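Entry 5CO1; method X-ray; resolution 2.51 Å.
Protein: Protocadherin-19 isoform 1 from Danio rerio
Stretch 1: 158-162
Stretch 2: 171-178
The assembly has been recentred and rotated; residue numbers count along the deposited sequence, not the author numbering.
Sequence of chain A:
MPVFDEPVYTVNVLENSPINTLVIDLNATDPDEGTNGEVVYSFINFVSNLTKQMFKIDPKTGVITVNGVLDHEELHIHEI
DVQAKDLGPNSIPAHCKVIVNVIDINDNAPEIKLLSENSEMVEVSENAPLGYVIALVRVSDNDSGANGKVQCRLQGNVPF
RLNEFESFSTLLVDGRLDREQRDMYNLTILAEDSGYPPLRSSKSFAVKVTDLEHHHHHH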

ATOM      1  N   VAL A 158      31.456 -10.736   0.309  1.00114.71           N
ATOM      2  CA  VAL A 158      31.826 -10.116   1.571  1.00 99.59           C
ATOM      3  C   VAL A 158      31.589 -11.172   2.647  1.00 96.18           C
ATOM      4  O   VAL A 158      30.869 -12.154   2.436  1.00 92.91           O
ATOM      5  CB  VAL A 158      30.996  -8.838   1.906  1.00 91.09           C
ATOM      6  CG1 VAL A 158      31.478  -7.636   1.105  1.00 88.17           C
ATOM      7  CG2 VAL A 158      29.499  -9.062   1.711  1.00 89.87           C
ATOM      8  N   PRO A 159      32.208 -10.990   3.804  1.00 94.96           N
ATOM      9  CA  PRO A 159      32.250 -12.058   4.763  1.00 97.74           C
ATOM     10  C   PRO A 159      31.037 -12.021   5.678  1.00103.64           C
ATOM     11  O   PRO A 159      31.123 -12.412   6.849  1.00110.87           O
ATOM     12  CB  PRO A 159      33.507 -11.737   5.539  1.00105.51           C
ATOM     13  CG  PRO A 159      33.527 -10.238   5.565  1.00102.73           C
ATOM     14  CD  PRO A 159      32.893  -9.783   4.293  1.00 96.51           C
ATOM     15  N   PHE A 160      29.920 -11.523   5.156  1.00 96.07           N
ATOM     16  CA  PHE A 160      28.642 -11.636   5.844  1.00 87.65           C
ATOM     17  C   PHE A 160      27.666 -12.407   4.965  1.00 84.97           C
ATOM     18  O   PHE A 160      27.987 -12.752   3.828  1.00 88.73           O
ATOM     19  CB  PHE A 160      28.094 -10.248   6.164  1.00 80.61           C
ATOM     20  CG  PHE A 160      29.104  -9.327   6.770  1.00 81.13           C
ATOM     21  CD1 PHE A 160      29.912  -8.546   5.973  1.00 86.15           C
ATOM     22  CD2 PHE A 160      29.274  -9.269   8.138  1.00 87.51           C
ATOM     23  CE1 PHE A 160      30.838  -7.681   6.532  1.00 87.14           C
ATOM     24  CE2 PHE A 160      30.191  -8.403   8.705  1.00 82.76           C
ATOM     25  CZ  PHE A 160      30.976  -7.612   7.902  1.00 84.16           C
ATOM     26  N   ARG A 161      26.490 -12.700   5.507  1.00 82.15           N
ATOM     27  CA  ARG A 161      25.384 -13.200   4.711  1.00 83.84           C
ATOM     28  C   ARG A 161      24.054 -12.881   5.378  1.00 77.48           C
ATOM     29  O   ARG A 161      24.012 -12.593   6.559  1.00 93.57           O
ATOM     30  CB  ARG A 161      25.530 -14.699   4.506  1.00 87.70           C
ATOM     31  CG  ARG A 161      25.679 -15.481   5.789  1.00 95.05           C
ATOM     32  CD  ARG A 161      25.490 -16.961   5.534  1.00105.50           C
ATOM     33  NE  ARG A 161      24.089 -17.290   5.315  1.00108.01           N
ATOM     34  CZ  ARG A 161      23.634 -18.516   5.075  1.00121.68           C
ATOM     35  NH1 ARG A 161      24.477 -19.536   4.997  1.00122.02           N
ATOM     36  NH2 ARG A 161      22.331 -18.723   4.903  1.00129.36           N
ATOM     37  N   LEU A 162      22.985 -12.835   4.599  1.00 79.04           N
ATOM     38  CA  LEU A 162      21.644 -12.680   5.148  1.00 81.70           C
ATOM     39  C   LEU A 162      21.046 -14.060   5.335  1.00 91.19           C
ATOM     40  O   LEU A 162      21.264 -14.944   4.510  1.00 97.16           O
ATOM     41  CB  LEU A 162      20.745 -11.895   4.196  1.00 80.90           C
ATOM     42  CG  LEU A 162      20.752 -10.366   4.220  1.00 78.38           C
ATOM     43  CD1 LEU A 162      19.657  -9.855   3.289  1.00 74.51           C
ATOM     44  CD2 LEU A 162      20.533  -9.834   5.622  1.00 72.63           C
ATOM     45  N   LEU A 171      21.401 -10.614   9.533  1.00 67.67           N
ATOM     46  CA  LEU A 171      22.740 -10.383   8.997  1.00 66.95           C
ATOM     47  C   LEU A 171      23.825 -11.063   9.844  1.00 80.37           C
ATOM     48  O   LEU A 171      24.095 -10.633  10.966  1.00 81.98           O
ATOM     49  CB  LEU A 171      23.001  -8.881   8.973  1.00 66.13           C
ATOM     50  CG  LEU A 171      24.256  -8.419   8.237  1.00 72.81           C
ATOM     51  CD1 LEU A 171      24.256  -8.853   6.775  1.00 74.64           C
ATOM     52  CD2 LEU A 171      24.363  -6.908   8.331  1.00 71.11           C
ATOM     53  N   LEU A 172      24.445 -12.114   9.307  1.00 86.95           N
ATOM     54  CA  LEU A 172      25.466 -12.894  10.029  1.00 88.45           C
ATOM     55  C   LEU A 172      26.888 -12.549   9.595  1.00 90.43           C
ATOM     56  O   LEU A 172      27.083 -11.820   8.636  1.00 94.17           O
ATOM     57  CB  LEU A 172      25.261 -14.383   9.782  1.00 86.05           C
ATOM     58  CG  LEU A 172      23.839 -14.895   9.942  1.00 89.72           C
ATOM     59  CD1 LEU A 172      23.814 -16.414   9.828  1.00 90.74           C
ATOM     60  CD2 LEU A 172      23.257 -14.435  11.270  1.00 92.50           C
ATOM     61  N   VAL A 173      27.874 -13.174  10.232  1.00 96.71           N
ATOM     62  CA  VAL A 173      29.203 -13.280   9.636  1.00102.26           C
ATOM     63  C   VAL A 173      29.355 -14.627   8.909  1.00105.91           C
ATOM     64  O   VAL A 173      28.769 -15.639   9.319  1.00 92.59           O
ATOM     65  CB  VAL A 173      30.323 -13.068  10.676  1.00101.87           C
ATOM     66  CG1 VAL A 173      29.909 -12.033  11.722  1.00 95.87           C
ATOM     67  CG2 VAL A 173      30.705 -14.379  11.335  1.00106.51           C
ATOM     68  N   ASP A 174      30.028 -14.592   7.758  1.00104.30           N
ATOM     69  CA  ASP A 174      30.149 -15.754   6.865  1.00107.02           C
ATOM     70  C   ASP A 174      31.616 -16.002   6.566  1.00108.17           C
ATOM     71  O   ASP A 174      31.951 -16.798   5.692  1.00100.72           O
ATOM     72  CB  ASP A 174      29.400 -15.503   5.543  1.00118.63           C
ATOM     73  CG  ASP A 174      29.264 -16.772   4.666  1.00120.24           C
ATOM     74  OD1 ASP A 174      28.955 -17.847   5.227  1.00109.15           O
ATOM     75  OD2 ASP A 174      29.394 -16.671   3.408  1.00102.08           O
ATOM     76  N   GLY A 175      32.488 -15.313   7.296  1.00117.15           N
ATOM     77  CA  GLY A 175      33.910 -15.299   6.984  1.00117.69           C
ATOM     78  C   GLY A 175      34.746 -14.968   8.203  1.00122.37           C
ATOM     79  O   GLY A 175      34.291 -14.273   9.117  1.00114.82           O
ATOM     80  N   ARG A 176      35.957 -15.513   8.235  1.00129.00           N
ATOM     81  CA  ARG A 176      37.034 -14.948   9.033  1.00129.53           C
ATOM     82  C   ARG A 176      37.073 -13.430   8.834  1.00118.30           C
ATOM     83  O   ARG A 176      37.170 -12.942   7.705  1.00102.26           O
ATOM     84  CB  ARG A 176      38.378 -15.578   8.631  1.00140.82           C
ATOM     85  CG  ARG A 176      39.550 -15.199   9.534  1.00142.82           C
ATOM     86  CD  ARG A 176      40.301 -16.417  10.051  1.00138.16           C
ATOM     87  NE  ARG A 176      39.464 -17.224  10.943  1.00142.97           N
ATOM     88  CZ  ARG A 176      39.920 -18.011  11.917  1.00142.45           C
ATOM     89  NH1 ARG A 176      41.223 -18.103  12.163  1.00146.12           N
ATOM     90  NH2 ARG A 176      39.064 -18.710  12.658  1.00124.29           N
ATOM     91  N   LEU A 177      36.914 -12.699   9.930  1.00107.05           N
ATOM     92  CA  LEU A 177      37.175 -11.264   9.957  1.00108.44           C
ATOM     93  C   LEU A 177      38.444 -10.998  10.737  1.00111.44           C
ATOM     94  O   LEU A 177      38.751 -11.730  11.672  1.00119.71           O
ATOM     95  CB  LEU A 177      36.024 -10.553  10.657  1.00111.24           C
ATOM     96  CG  LEU A 177      34.679 -10.654   9.941  1.00104.24           C
ATOM     97  CD1 LEU A 177      33.519 -10.774  10.915  1.00101.29           C
ATOM     98  CD2 LEU A 177      34.515  -9.433   9.059  1.00105.11           C
ATOM     99  N   ASP A 178      39.153  -9.927  10.388  1.00114.93           N
ATOM    100  CA  ASP A 178      40.100  -9.287  11.318  1.00116.51           C
ATOM    101  C   ASP A 178      40.289  -7.810  10.996  1.00108.03           C
ATOM    102  O   ASP A 178      40.678  -7.463   9.880  1.00104.22           O
ATOM    103  CB  ASP A 178      41.467 -10.000  11.329  1.00118.93           C
ATOM    104  CG  ASP A 178      41.992 -10.299   9.935  1.00117.98           C
ATOM    105  OD1 ASP A 178      41.194 -10.303   8.977  1.00132.14           O
ATOM    106  OD2 ASP A 178      43.206 -10.540   9.795  1.00115.91           O
TER

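Strands 160-162 and 171-173 run antiparallel, with 148° between their N-to-C directions. Their axes approach to 4.5 Å. R161 and L172 form the hydrogen-bonded pair of the ladder. L172 N donates to R161 O at 2.8 Å, in a nearly straight bond (168°). The return bond, R161 N to L172 O, is weak at 3.3 Å. F160 with V173 and L162 with L171 are the flanking non-hydrogen-bonded pairs. Backbone bonding continues past the strand ends, where D174 N donates to P159 O at 2.6 Å (172°). G175 N also lies 3.2 Å from P159 O, but its angle is too poor for a hydrogen bond. G175 sits tight against P159: an ideal CB there would lie 2.7 Å from P159 CB, a clash.

L162 and L171 share one face of the sheet, and their methyls meet, CD2 of L162 to CD1 of L171 at 4.0 Å. The same L171 CD1 lies 4.1 Å from F160 CB. L177 CD2 adds apolar contacts with P159 CG at 3.7 Å and F160 CZ at 4.1 Å. These carbons pack by van der Waals contact, shielded from water. On the other face, the aliphatic part of R161 lies beside L172, CG to CB 4.2 Å. R161 CD is 3.6 Å from D174 OD1, but R161 NH1, at 4.8 Å, makes no salt bridge.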